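Local atomic coordinates of iron-chelator utilization protein (Thermobifida fusca TM51, PDB entry 4YHB), a protein that binds flavin-adenine dinucleotide and, as a siderophore-interacting protein, probably uses the flavin to reduce ferric siderophores and so release their iron. Residues D48-H53 with L152-R157; R87-R92 with I103-H108. All blocks are in the same frame, centred on the assembly; numbering follows the deposited sequence.

Contact 1 of 2, residues D48-H53 with L152-R157. With ZN (zinc ion), chain D; FAD (flavin-adenine dinucleotide), chain C.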
ATOM      1  N   ASP A  48      -9.238  -4.827  -8.687  1.00 25.04           N
ATOM      2  CA  ASP A  48      -9.847  -6.092  -8.294  1.00 27.80           C
ATOM      3  C   ASP A  48      -9.251  -6.709  -7.026  1.00 25.63           C
ATOM      4  O   ASP A  48      -9.879  -7.561  -6.399  1.00 27.33           O
ATOM      5  CB  ASP A  48      -9.744  -7.098  -9.445  1.00 27.76           C
ATOM      6  CG  ASP A  48     -10.619  -6.717 -10.619  1.00 32.10           C
ATOM      7  OD1 ASP A  48     -11.851  -6.839 -10.492  1.00 31.62           O
ATOM      8  OD2 ASP A  48     -10.078  -6.276 -11.656  1.00 31.87           O
ATOM      9  N   ASN A  49      -8.051  -6.293  -6.641  1.00 22.71           N
ATOM     10  CA  ASN A  49      -7.376  -6.967  -5.528  1.00 23.02           C
ATOM     11  C   ASN A  49      -6.672  -6.026  -4.547  1.00 23.58           C
ATOM     12  O   ASN A  49      -6.423  -4.864  -4.863  1.00 20.95           O
ATOM     13  CB  ASN A  49      -6.390  -7.994  -6.082  1.00 23.85           C
ATOM     14  CG  ASN A  49      -7.099  -9.177  -6.719  1.00 31.01           C
ATOM     15  OD1 ASN A  49      -7.606 -10.062  -6.014  1.00 30.49           O
ATOM     16  ND2 ASN A  49      -7.167  -9.189  -8.050  1.00 26.30           N
ATOM     17  N   PHE A  50      -6.342  -6.558  -3.367  1.00 25.00           N
ATOM     18  CA  PHE A  50      -5.993  -5.742  -2.206  1.00 22.52           C
ATOM     19  C   PHE A  50      -4.700  -4.947  -2.345  1.00 22.27           C
ATOM     20  O   PHE A  50      -4.574  -3.873  -1.759  1.00 20.28           O
ATOM     21  CB  PHE A  50      -5.906  -6.616  -0.945  1.00 23.26           C
ATOM     22  CG  PHE A  50      -4.654  -7.448  -0.863  1.00 26.63           C
ATOM     23  CD1 PHE A  50      -3.572  -7.020  -0.105  1.00 27.91           C
ATOM     24  CD2 PHE A  50      -4.563  -8.659  -1.534  1.00 27.30           C
ATOM     25  CE1 PHE A  50      -2.420  -7.782  -0.025  1.00 27.79           C
ATOM     26  CE2 PHE A  50      -3.422  -9.423  -1.459  1.00 31.05           C
ATOM     27  CZ  PHE A  50      -2.344  -8.989  -0.703  1.00 30.72           C
ATOM     28  N   ALA A  51      -3.731  -5.459  -3.091  1.00 19.76           N
ATOM     29  CA  ALA A  51      -2.464  -4.747  -3.200  1.00 22.97           C
ATOM     30  C   ALA A  51      -2.356  -3.904  -4.471  1.00 21.96           C
ATOM     31  O   ALA A  51      -1.269  -3.409  -4.788  1.00 20.39           O
ATOM     32  CB  ALA A  51      -1.298  -5.725  -3.118  1.00 23.13           C
ATOM     33  N   ASP A  52      -3.468  -3.740  -5.190  1.00 20.77           N
ATOM     34  CA  ASP A  52      -3.492  -2.869  -6.370  1.00 20.71           C
ATOM     35  C   ASP A  52      -2.939  -1.491  -6.015  1.00 21.77           C
ATOM     36  O   ASP A  52      -3.229  -0.956  -4.947  1.00 19.42           O
ATOM     37  CB  ASP A  52      -4.904  -2.705  -6.927  1.00 21.84           C
ATOM     38  CG  ASP A  52      -5.435  -3.960  -7.595  1.00 21.94           C
ATOM     39  OD1 ASP A  52      -4.674  -4.944  -7.756  1.00 23.04           O
ATOM     40  OD2 ASP A  52      -6.625  -3.938  -7.980  1.00 24.18           O
ATOM     41  N   HIS A  53      -2.136  -0.916  -6.900  1.00 21.64           N
ATOM     42  CA  HIS A  53      -1.553   0.394  -6.609  1.00 19.12           C
ATOM     43  C   HIS A  53      -1.402   1.239  -7.861  1.00 22.93           C
ATOM     44  O   HIS A  53      -1.230   0.729  -8.971  1.00 19.08           O
ATOM     45  CB  HIS A  53      -0.192   0.244  -5.915  1.00 18.61           C
ATOM     46  CG  HIS A  53       0.756  -0.653  -6.647  1.00 20.16           C
ATOM     47  ND1 HIS A  53       0.677  -2.028  -6.575  1.00 20.48           N
ATOM     48  CD2 HIS A  53       1.795  -0.377  -7.471  1.00 18.69           C
ATOM     49  CE1 HIS A  53       1.635  -2.560  -7.316  1.00 22.73           C
ATOM     50  NE2 HIS A  53       2.318  -1.580  -7.877  1.00 23.39           N
ATOM     51  N   LEU A 152       0.194  -0.829   5.460  1.00 15.55           N
ATOM     52  CA  LEU A 152      -1.061  -0.994   6.196  1.00 16.43           C
ATOM     53  C   LEU A 152      -2.308  -0.810   5.319  1.00 18.76           C
ATOM     54  O   LEU A 152      -3.285  -1.546   5.497  1.00 17.93           O
ATOM     55  CB  LEU A 152      -1.105  -0.033   7.402  1.00 17.52           C
ATOM     56  CG  LEU A 152      -2.377  -0.022   8.260  1.00 21.55           C
ATOM     57  CD1 LEU A 152      -2.753  -1.435   8.723  1.00 23.58           C
ATOM     58  CD2 LEU A 152      -2.227   0.915   9.467  1.00 23.05           C
ATOM     59  N   PRO A 153      -2.295   0.153   4.372  1.00 18.74           N
ATOM     60  CA  PRO A 153      -3.496   0.261   3.523  1.00 17.64           C
ATOM     61  C   PRO A 153      -3.855  -1.021   2.778  1.00 18.91           C
ATOM     62  O   PRO A 153      -5.034  -1.412   2.768  1.00 17.59           O
ATOM     63  CB  PRO A 153      -3.123   1.369   2.530  1.00 19.57           C
ATOM     64  CG  PRO A 153      -2.190   2.258   3.330  1.00 19.87           C
ATOM     65  CD  PRO A 153      -1.372   1.288   4.154  1.00 18.27           C
ATOM     66  N   ALA A 154      -2.865  -1.650   2.147  1.00 17.03           N
ATOM     67  CA  ALA A 154      -3.099  -2.898   1.442  1.00 18.16           C
ATOM     68  C   ALA A 154      -3.520  -3.998   2.418  1.00 19.65           C
ATOM     69  O   ALA A 154      -4.472  -4.719   2.147  1.00 20.27           O
ATOM     70  CB  ALA A 154      -1.852  -3.318   0.664  1.00 18.94           C
ATOM     71  N   ALA A 155      -2.810  -4.128   3.541  1.00 19.45           N
ATOM     72  CA  ALA A 155      -3.155  -5.147   4.542  1.00 23.70           C
ATOM     73  C   ALA A 155      -4.571  -4.960   5.090  1.00 22.65           C
ATOM     74  O   ALA A 155      -5.322  -5.932   5.232  1.00 22.04           O
ATOM     75  CB  ALA A 155      -2.136  -5.145   5.695  1.00 20.90           C
ATOM     76  N   ALA A 156      -4.938  -3.715   5.385  1.00 20.16           N
ATOM     77  CA  ALA A 156      -6.262  -3.422   5.921  1.00 20.77           C
ATOM     78  C   ALA A 156      -7.344  -3.705   4.880  1.00 24.04           C
ATOM     79  O   ALA A 156      -8.415  -4.234   5.214  1.00 20.95           O
ATOM     80  CB  ALA A 156      -6.345  -1.975   6.397  1.00 23.25           C
ATOM     81  N   ARG A 157      -7.065  -3.368   3.621  1.00 21.43           N
ATOM     82  CA  ARG A 157      -8.014  -3.661   2.550  1.00 19.37           C
ATOM     83  C   ARG A 157      -8.231  -5.163   2.436  1.00 21.14           C
ATOM     84  O   ARG A 157      -9.355  -5.619   2.275  1.00 25.47           O
ATOM     85  CB  ARG A 157      -7.541  -3.105   1.202  1.00 18.14           C
ATOM     86  CG  ARG A 157      -8.462  -3.529   0.062  1.00 21.70           C
ATOM     87  CD  ARG A 157      -8.150  -2.831  -1.245  1.00 21.07           C
ATOM     88  NE  ARG A 157      -8.943  -3.401  -2.341  1.00 24.61           N
ATOM     89  CZ  ARG A 157      -8.837  -3.032  -3.613  1.00 28.13           C
ATOM     90  NH1 ARG A 157      -7.977  -2.078  -3.946  1.00 20.91           N
ATOM     91  NH2 ARG A 157      -9.593  -3.612  -4.552  1.00 24.12           N
TER
HETATM   92 ZN    ZN D 302       4.069  -2.139  -9.041  0.85 22.98          ZN
HETATM   93  PA  FAD C 301      10.554   9.802  -1.228  1.00 21.82           P
HETATM   94  O1A FAD C 301      11.020  10.970  -2.107  1.00 20.87           O
HETATM   95  O2A FAD C 301      10.332   8.490  -2.072  1.00 17.84           O
HETATM   96  O5B FAD C 301      11.749   9.445  -0.209  1.00 21.56           O
HETATM   97  C5B FAD C 301      12.446  10.449   0.435  1.00 21.87           C
HETATM   98  C4B FAD C 301      13.015   9.907   1.761  1.00 22.20           C
HETATM   99  O4B FAD C 301      12.006   9.628   2.692  1.00 23.45           O
HETATM  100  C3B FAD C 301      13.785   8.666   1.590  1.00 23.19           C
HETATM  101  O3B FAD C 301      14.870   8.758   2.455  1.00 26.54           O
HETATM  102  C2B FAD C 301      12.895   7.635   2.008  1.00 20.03           C
HETATM  103  O2B FAD C 301      13.537   6.516   2.608  1.00 22.20           O
HETATM  104  C1B FAD C 301      12.071   8.284   3.039  1.00 21.50           C
HETATM  105  N9A FAD C 301      10.709   7.779   3.158  1.00 20.62           N
HETATM  106  C8A FAD C 301       9.886   7.415   2.151  1.00 21.27           C
HETATM  107  N7A FAD C 301       8.715   7.026   2.673  1.00 21.62           N
HETATM  108  C5A FAD C 301       8.782   7.184   4.015  1.00 18.92           C
HETATM  109  C6A FAD C 301       7.895   6.953   5.067  1.00 22.14           C
HETATM  110  N6A FAD C 301       6.588   6.467   4.797  1.00 17.97           N
HETATM  111  N1A FAD C 301       8.282   7.206   6.329  1.00 21.45           N
HETATM  112  C2A FAD C 301       9.520   7.677   6.592  1.00 21.59           C
HETATM  113  N3A FAD C 301      10.394   7.909   5.608  1.00 22.61           N
HETATM  114  C4A FAD C 301      10.050   7.656   4.325  1.00 21.02           C
HETATM  115  N1  FAD C 301       2.863   4.640   1.089  1.00 15.73           N
HETATM  116  C2  FAD C 301       1.793   5.152   1.699  1.00 17.67           C
HETATM  117  O2  FAD C 301       1.929   6.054   2.512  1.00 15.75           O
HETATM  118  N3  FAD C 301       0.561   4.647   1.382  1.00 16.35           N
HETATM  119  C4  FAD C 301       0.406   3.655   0.479  1.00 16.61           C
HETATM  120  O4  FAD C 301      -0.723   3.253   0.233  1.00 16.97           O
HETATM  121  C4X FAD C 301       1.509   3.094  -0.167  1.00 16.94           C
HETATM  122  N5  FAD C 301       1.411   2.072  -1.094  1.00 19.03           N
HETATM  123  C5X FAD C 301       2.526   1.593  -1.693  1.00 17.54           C
HETATM  124  C6  FAD C 301       2.432   0.566  -2.638  1.00 19.70           C
HETATM  125  C7  FAD C 301       3.451   0.115  -3.199  1.00 18.41           C
HETATM  126  C7M FAD C 301       3.218  -1.015  -4.219  1.00 17.84           C
HETATM  127  C8  FAD C 301       4.624   0.485  -3.029  1.00 16.34           C
HETATM  128  C8M FAD C 301       5.822  -0.103  -3.720  1.00 20.12           C
HETATM  129  C9  FAD C 301       4.895   1.486  -2.135  1.00 17.20           C
HETATM  130  C9A FAD C 301       3.825   2.204  -1.313  1.00 15.71           C
HETATM  131  N10 FAD C 301       3.893   3.173  -0.414  1.00 18.08           N
HETATM  132  C10 FAD C 301       2.770   3.637   0.177  1.00 16.31           C
HETATM  133  C1' FAD C 301       5.210   3.737  -0.047  1.00 15.48           C
HETATM  134  C2' FAD C 301       5.537   4.991  -0.798  1.00 16.98           C
HETATM  135  O2' FAD C 301       5.583   4.721  -2.143  1.00 17.67           O
HETATM  136  C3' FAD C 301       6.914   5.526  -0.272  1.00 19.30           C
HETATM  137  O3' FAD C 301       6.789   5.698   1.105  1.00 16.51           O
HETATM  138  C4' FAD C 301       7.451   6.738  -0.985  1.00 20.18           C
HETATM  139  O4' FAD C 301       8.800   6.825  -0.802  1.00 19.00           O
HETATM  140  C5' FAD C 301       6.843   8.060  -0.487  1.00 18.16           C
HETATM  141  O5' FAD C 301       7.066   9.136  -1.365  1.00 19.43           O
HETATM  142  P   FAD C 301       7.847  10.375  -0.771  1.00 19.29           P
HETATM  143  O1P FAD C 301       7.958  11.306  -1.999  1.00 20.74           O
HETATM  144  O2P FAD C 301       7.078  10.728   0.531  1.00 19.95           O
HETATM  145  O3P FAD C 301       9.361  10.366  -0.319  1.00 22.02           O
HETATM  146  O   HOH W   1     -10.543  -6.366  -3.908  1.00 37.34           O
HETATM  147  O   HOH W   2       3.341  -4.189  -9.170  1.00 28.46           O
HETATM  148  O   HOH W   3       2.896  -1.694 -10.937  1.00 21.44           O
HETATM  149  O   HOH W   4       4.665  -0.043  -9.068  1.00 22.08           O
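Arg157 reaches from its helix over the backbone of Asn49 and Phe50. From CB, directed at the loop, the side chain runs extended, with CG anti to the backbone N (chi1 174°). CG approaches Phe50 CB at 4.1 Å, CD packs on Phe50 CA at 3.7 Å, and NE passes the same CA while its charge is paired with Glu161. Asn49 O then sits over the guanidinium face, 3.2 Å above its plane and over its centre. The N-H groups go elsewhere: NH1 to Val91 O and Ser47 OG, NH2 to a water held by Asp48 O. Here the NAD-ferredoxin-like domain, through helix 152-161, meets the loop leading into strand 53-57 of the FAD-binding barrel, a span that suits a long, multiply donating arginine. The short side chain of Ala154 lets the backbones close in, Ala51 CA and Ala154 CA being 5.0 Å apart. Ala154 O meets the ring edge at Phe50 CD1, 3.3 Å away. Beyond the turn, His53 ND1 donates to Ala51 O in a nearly straight bond (172°), which orients the ring whose NE2 binds the zinc ion beside His265 and His266, with the flavin methyl C7M over the centre of one face.

Contact 2 of 2, residues R87-R92 with I103-H108. With FAD (flavin-adenine dinucleotide), chain C.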
ATOM      1  N   ARG A  87       5.099   8.525  -7.382  1.00 17.15           N
ATOM      2  CA  ARG A  87       5.306   7.611  -6.256  1.00 17.12           C
ATOM      3  C   ARG A  87       4.182   6.588  -6.234  1.00 20.54           C
ATOM      4  O   ARG A  87       3.052   6.903  -6.617  1.00 19.65           O
ATOM      5  CB  ARG A  87       5.325   8.361  -4.909  1.00 18.53           C
ATOM      6  CG  ARG A  87       6.273   9.559  -4.807  1.00 18.01           C
ATOM      7  CD  ARG A  87       7.705   9.109  -4.713  1.00 17.43           C
ATOM      8  NE  ARG A  87       8.627  10.196  -4.390  1.00 20.07           N
ATOM      9  CZ  ARG A  87       9.409  10.810  -5.276  1.00 21.59           C
ATOM     10  NH1 ARG A  87       9.369  10.465  -6.556  1.00 18.37           N
ATOM     11  NH2 ARG A  87      10.240  11.767  -4.876  1.00 22.44           N
ATOM     12  N   ASP A  88       4.485   5.378  -5.760  1.00 19.85           N
ATOM     13  CA  ASP A  88       3.502   4.299  -5.643  1.00 17.64           C
ATOM     14  C   ASP A  88       2.630   4.466  -4.405  1.00 17.94           C
ATOM     15  O   ASP A  88       3.159   4.624  -3.303  1.00 14.57           O
ATOM     16  CB  ASP A  88       4.197   2.942  -5.534  1.00 18.19           C
ATOM     17  CG  ASP A  88       4.689   2.424  -6.857  1.00 22.38           C
ATOM     18  OD1 ASP A  88       4.762   3.203  -7.830  1.00 26.79           O
ATOM     19  OD2 ASP A  88       5.026   1.225  -6.918  1.00 28.29           O
ATOM     20  N   TYR A  89       1.315   4.386  -4.581  1.00 14.15           N
ATOM     21  CA  TYR A  89       0.373   4.370  -3.464  1.00 17.88           C
ATOM     22  C   TYR A  89      -0.706   3.324  -3.730  1.00 19.35           C
ATOM     23  O   TYR A  89      -1.134   3.113  -4.870  1.00 15.64           O
ATOM     24  CB  TYR A  89      -0.270   5.760  -3.239  1.00 15.76           C
ATOM     25  CG  TYR A  89       0.655   6.736  -2.548  1.00 18.03           C
ATOM     26  CD1 TYR A  89       1.482   7.569  -3.284  1.00 16.65           C
ATOM     27  CD2 TYR A  89       0.731   6.789  -1.149  1.00 18.60           C
ATOM     28  CE1 TYR A  89       2.347   8.450  -2.666  1.00 18.06           C
ATOM     29  CE2 TYR A  89       1.605   7.673  -0.507  1.00 18.24           C
ATOM     30  CZ  TYR A  89       2.413   8.499  -1.282  1.00 18.61           C
ATOM     31  OH  TYR A  89       3.288   9.382  -0.698  1.00 16.61           O
ATOM     32  N   THR A  90      -1.161   2.688  -2.661  1.00 19.09           N
ATOM     33  CA  THR A  90      -2.177   1.650  -2.751  1.00 17.60           C
ATOM     34  C   THR A  90      -3.576   2.202  -3.030  1.00 16.35           C
ATOM     35  O   THR A  90      -3.940   3.279  -2.553  1.00 17.44           O
ATOM     36  CB  THR A  90      -2.208   0.826  -1.447  1.00 16.66           C
ATOM     37  OG1 THR A  90      -0.924   0.216  -1.249  1.00 19.10           O
ATOM     38  CG2 THR A  90      -3.302  -0.263  -1.487  1.00 17.10           C
ATOM     39  N   VAL A  91      -4.353   1.456  -3.821  1.00 16.34           N
ATOM     40  CA  VAL A  91      -5.789   1.672  -3.901  1.00 17.12           C
ATOM     41  C   VAL A  91      -6.413   1.172  -2.606  1.00 17.65           C
ATOM     42  O   VAL A  91      -6.683  -0.017  -2.472  1.00 18.52           O
ATOM     43  CB  VAL A  91      -6.410   0.939  -5.120  1.00 19.52           C
ATOM     44  CG1 VAL A  91      -7.930   1.159  -5.164  1.00 19.29           C
ATOM     45  CG2 VAL A  91      -5.756   1.419  -6.391  1.00 16.55           C
ATOM     46  N   ARG A  92      -6.604   2.068  -1.641  1.00 17.75           N
ATOM     47  CA  ARG A  92      -7.192   1.691  -0.355  1.00 17.57           C
ATOM     48  C   ARG A  92      -8.631   1.219  -0.526  1.00 18.48           C
ATOM     49  O   ARG A  92      -9.041   0.239   0.078  1.00 19.45           O
ATOM     50  CB  ARG A  92      -7.141   2.862   0.633  1.00 18.57           C
ATOM     51  CG  ARG A  92      -7.720   2.537   2.026  1.00 17.95           C
ATOM     52  CD  ARG A  92      -6.987   1.382   2.710  1.00 22.69           C
ATOM     53  NE  ARG A  92      -7.638   1.003   3.971  1.00 21.74           N
ATOM     54  CZ  ARG A  92      -8.718   0.231   4.034  1.00 23.33           C
ATOM     55  NH1 ARG A  92      -9.273  -0.217   2.918  1.00 19.38           N
ATOM     56  NH2 ARG A  92      -9.259  -0.070   5.203  1.00 23.34           N
ATOM     57  N   ILE A 103      -7.203   6.838  -1.227  1.00 16.61           N
ATOM     58  CA  ILE A 103      -5.790   6.592  -0.975  1.00 17.44           C
ATOM     59  C   ILE A 103      -5.433   6.984   0.450  1.00 18.35           C
ATOM     60  O   ILE A 103      -5.758   8.097   0.891  1.00 17.75           O
ATOM     61  CB  ILE A 103      -4.879   7.404  -1.913  1.00 18.02           C
ATOM     62  CG1 ILE A 103      -5.326   7.290  -3.375  1.00 22.91           C
ATOM     63  CG2 ILE A 103      -3.394   7.023  -1.685  1.00 18.46           C
ATOM     64  CD1 ILE A 103      -4.826   6.100  -4.098  1.00 20.68           C
ATOM     65  N   ASP A 104      -4.752   6.084   1.156  1.00 16.77           N
ATOM     66  CA  ASP A 104      -4.220   6.389   2.483  1.00 17.43           C
ATOM     67  C   ASP A 104      -2.744   6.793   2.403  1.00 17.67           C
ATOM     68  O   ASP A 104      -1.900   5.990   1.985  1.00 19.36           O
ATOM     69  CB  ASP A 104      -4.370   5.168   3.407  1.00 19.60           C
ATOM     70  CG  ASP A 104      -5.776   4.999   3.931  1.00 23.02           C
ATOM     71  OD1 ASP A 104      -6.640   5.807   3.557  1.00 22.61           O
ATOM     72  OD2 ASP A 104      -6.023   4.060   4.724  1.00 25.66           O
ATOM     73  N   PHE A 105      -2.431   8.021   2.818  1.00 17.34           N
ATOM     74  CA  PHE A 105      -1.062   8.543   2.781  1.00 16.02           C
ATOM     75  C   PHE A 105      -0.426   8.548   4.169  1.00 17.55           C
ATOM     76  O   PHE A 105      -1.021   9.077   5.114  1.00 17.75           O
ATOM     77  CB  PHE A 105      -1.011   9.992   2.288  1.00 17.51           C
ATOM     78  CG  PHE A 105      -1.424  10.195   0.864  1.00 18.11           C
ATOM     79  CD1 PHE A 105      -2.759  10.207   0.511  1.00 17.49           C
ATOM     80  CD2 PHE A 105      -0.467  10.468  -0.108  1.00 20.64           C
ATOM     81  CE1 PHE A 105      -3.142  10.437  -0.821  1.00 20.06           C
ATOM     82  CE2 PHE A 105      -0.835  10.694  -1.435  1.00 22.19           C
ATOM     83  CZ  PHE A 105      -2.173  10.680  -1.791  1.00 19.52           C
ATOM     84  N   VAL A 106       0.795   8.035   4.283  1.00 16.65           N
ATOM     85  CA  VAL A 106       1.580   8.320   5.484  1.00 17.15           C
ATOM     86  C   VAL A 106       1.992   9.782   5.434  1.00 18.68           C
ATOM     87  O   VAL A 106       2.488  10.257   4.415  1.00 18.05           O
ATOM     88  CB  VAL A 106       2.843   7.458   5.609  1.00 20.03           C
ATOM     89  CG1 VAL A 106       3.702   7.945   6.821  1.00 17.09           C
ATOM     90  CG2 VAL A 106       2.484   5.996   5.768  1.00 20.73           C
ATOM     91  N   VAL A 107       1.771  10.504   6.525  1.00 18.21           N
ATOM     92  CA  VAL A 107       2.199  11.895   6.588  1.00 17.75           C
ATOM     93  C   VAL A 107       3.568  11.902   7.241  1.00 22.48           C
ATOM     94  O   VAL A 107       3.693  11.496   8.388  1.00 19.82           O
ATOM     95  CB  VAL A 107       1.191  12.761   7.379  1.00 25.22           C
ATOM     96  CG1 VAL A 107       1.596  14.229   7.367  1.00 25.20           C
ATOM     97  CG2 VAL A 107      -0.220  12.571   6.813  1.00 22.00           C
ATOM     98  N   HIS A 108       4.591  12.291   6.484  1.00 23.64           N
ATOM     99  CA  HIS A 108       5.962  12.380   6.986  1.00 23.26           C
ATOM    100  C   HIS A 108       6.656  13.541   6.263  1.00 27.22           C
ATOM    101  O   HIS A 108       6.152  14.046   5.253  1.00 26.29           O
ATOM    102  CB  HIS A 108       6.727  11.059   6.767  1.00 21.50           C
ATOM    103  CG  HIS A 108       6.978  10.749   5.321  1.00 23.02           C
ATOM    104  ND1 HIS A 108       8.170  11.036   4.692  1.00 21.60           N
ATOM    105  CD2 HIS A 108       6.172  10.211   4.370  1.00 18.71           C
ATOM    106  CE1 HIS A 108       8.095  10.678   3.419  1.00 25.26           C
ATOM    107  NE2 HIS A 108       6.892  10.177   3.195  1.00 20.59           N
TER
HETATM  108  PA  FAD C 301      10.554   9.802  -1.228  1.00 21.82           P
HETATM  109  O1A FAD C 301      11.020  10.970  -2.107  1.00 20.87           O
HETATM  110  O2A FAD C 301      10.332   8.490  -2.072  1.00 17.84           O
HETATM  111  O5B FAD C 301      11.749   9.445  -0.209  1.00 21.56           O
HETATM  112  C5B FAD C 301      12.446  10.449   0.435  1.00 21.87           C
HETATM  113  C4B FAD C 301      13.015   9.907   1.761  1.00 22.20           C
HETATM  114  O4B FAD C 301      12.006   9.628   2.692  1.00 23.45           O
HETATM  115  C3B FAD C 301      13.785   8.666   1.590  1.00 23.19           C
HETATM  116  O3B FAD C 301      14.870   8.758   2.455  1.00 26.54           O
HETATM  117  C2B FAD C 301      12.895   7.635   2.008  1.00 20.03           C
HETATM  118  O2B FAD C 301      13.537   6.516   2.608  1.00 22.20           O
HETATM  119  C1B FAD C 301      12.071   8.284   3.039  1.00 21.50           C
HETATM  120  N9A FAD C 301      10.709   7.779   3.158  1.00 20.62           N
HETATM  121  C8A FAD C 301       9.886   7.415   2.151  1.00 21.27           C
HETATM  122  N7A FAD C 301       8.715   7.026   2.673  1.00 21.62           N
HETATM  123  C5A FAD C 301       8.782   7.184   4.015  1.00 18.92           C
HETATM  124  C6A FAD C 301       7.895   6.953   5.067  1.00 22.14           C
HETATM  125  N6A FAD C 301       6.588   6.467   4.797  1.00 17.97           N
HETATM  126  N1A FAD C 301       8.282   7.206   6.329  1.00 21.45           N
HETATM  127  C2A FAD C 301       9.520   7.677   6.592  1.00 21.59           C
HETATM  128  N3A FAD C 301      10.394   7.909   5.608  1.00 22.61           N
HETATM  129  C4A FAD C 301      10.050   7.656   4.325  1.00 21.02           C
HETATM  130  N1  FAD C 301       2.863   4.640   1.089  1.00 15.73           N
HETATM  131  C2  FAD C 301       1.793   5.152   1.699  1.00 17.67           C
HETATM  132  O2  FAD C 301       1.929   6.054   2.512  1.00 15.75           O
HETATM  133  N3  FAD C 301       0.561   4.647   1.382  1.00 16.35           N
HETATM  134  C4  FAD C 301       0.406   3.655   0.479  1.00 16.61           C
HETATM  135  O4  FAD C 301      -0.723   3.253   0.233  1.00 16.97           O
HETATM  136  C4X FAD C 301       1.509   3.094  -0.167  1.00 16.94           C
HETATM  137  N5  FAD C 301       1.411   2.072  -1.094  1.00 19.03           N
HETATM  138  C5X FAD C 301       2.526   1.593  -1.693  1.00 17.54           C
HETATM  139  C6  FAD C 301       2.432   0.566  -2.638  1.00 19.70           C
HETATM  140  C7  FAD C 301       3.451   0.115  -3.199  1.00 18.41           C
HETATM  141  C7M FAD C 301       3.218  -1.015  -4.219  1.00 17.84           C
HETATM  142  C8  FAD C 301       4.624   0.485  -3.029  1.00 16.34           C
HETATM  143  C8M FAD C 301       5.822  -0.103  -3.720  1.00 20.12           C
HETATM  144  C9  FAD C 301       4.895   1.486  -2.135  1.00 17.20           C
HETATM  145  C9A FAD C 301       3.825   2.204  -1.313  1.00 15.71           C
HETATM  146  N10 FAD C 301       3.893   3.173  -0.414  1.00 18.08           N
HETATM  147  C10 FAD C 301       2.770   3.637   0.177  1.00 16.31           C
HETATM  148  C1' FAD C 301       5.210   3.737  -0.047  1.00 15.48           C
HETATM  149  C2' FAD C 301       5.537   4.991  -0.798  1.00 16.98           C
HETATM  150  O2' FAD C 301       5.583   4.721  -2.143  1.00 17.67           O
HETATM  151  C3' FAD C 301       6.914   5.526  -0.272  1.00 19.30           C
HETATM  152  O3' FAD C 301       6.789   5.698   1.105  1.00 16.51           O
HETATM  153  C4' FAD C 301       7.451   6.738  -0.985  1.00 20.18           C
HETATM  154  O4' FAD C 301       8.800   6.825  -0.802  1.00 19.00           O
HETATM  155  C5' FAD C 301       6.843   8.060  -0.487  1.00 18.16           C
HETATM  156  O5' FAD C 301       7.066   9.136  -1.365  1.00 19.43           O
HETATM  157  P   FAD C 301       7.847  10.375  -0.771  1.00 19.29           P
HETATM  158  O1P FAD C 301       7.958  11.306  -1.999  1.00 20.74           O
HETATM  159  O2P FAD C 301       7.078  10.728   0.531  1.00 19.95           O
HETATM  160  O3P FAD C 301       9.361  10.366  -0.319  1.00 22.02           O
HETATM  161  O   HOH W   5       3.683   9.329   1.994  1.00 21.62           O
HETATM  162  O   HOH W   6      -3.535   3.759   0.204  1.00 13.61           O
HETATM  163  O   HOH W   7      -5.857   1.368   6.385  1.00 28.75           O
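In the antiparallel hairpin of strands 86-95 and 100-106, part of the FAD-binding barrel, Tyr89 reaches across to Ile103 and Phe105. Tyr89 CB packs on Ile103 CG2 at 3.7 Å, and Phe105 CE2 lies over the centre of the tyrosine ring. The two rings are oblique, with planes at 43° and centroids 4.6 Å apart. Tyrosine suits the place because its edge borders the flavin pyrimidine while its OH is bonded to a water that donates to Val106 O.

The flavin ring takes its polar partners from both strands. Thr90 N donates to FAD O4 (3.0 Å), FAD N3 to Asp104 O (2.9 Å), and Val106 N to FAD O2 (2.9 Å); a water bound to Asp104 N lies between Thr90 O and FAD O4. Nearer the hairpin turn, Arg92 NE and Asp104 OD2 form a long salt bridge of 3.5 Å, guanidinium and carboxylate planes 71° apart, with a second water joining the same two atoms. Each charge has another mate, Glu160 for Arg92 and Arg34 for Asp104.

Arg87 serves the diphosphate. Its chain bends at chi2 (-73°), and NE donates to FAD O1P at 2.7 Å while NH2 donates to FAD O1A at 3.0 Å, one bond to each phosphate. An alanine here would remove both donors, and the diphosphate, losing one bond on each phosphate, would probably be freer to shift. FAD C5A lies over one face of the His108 ring, offset toward the rim of that ring, and His108 NE2 gives a weak bond to FAD O2P. Arg87, Tyr89 and Thr90, whose OG1 lies close to FAD N5, fit the R-x-Y-[S/T] motif of ferredoxin-reductase-like flavoproteins: arginine on the diphosphate, tyrosine beside the flavin, serine or threonine near N5.

From the N terminus the chain passes through the first barrel strands to the loop 48-53 and enters strand 53-57. It then forms the hairpin whose arms meet in contact 2, a short-range closure of only ten intervening residues. Contact 1 closes much later, when helix 152-161 of the second domain returns to the loop across 98 residues, so the hairpin lies wholly within that larger excursion and the two closures do not cross. Both segments of contact 1 also meet Val91 of contact 2, whose N is probably hydrogen-bonded to Asp52 O. Contact 2 thus belongs to the barrel, contact 1 ties barrel to parallel-sheet domain, and both border the FAD.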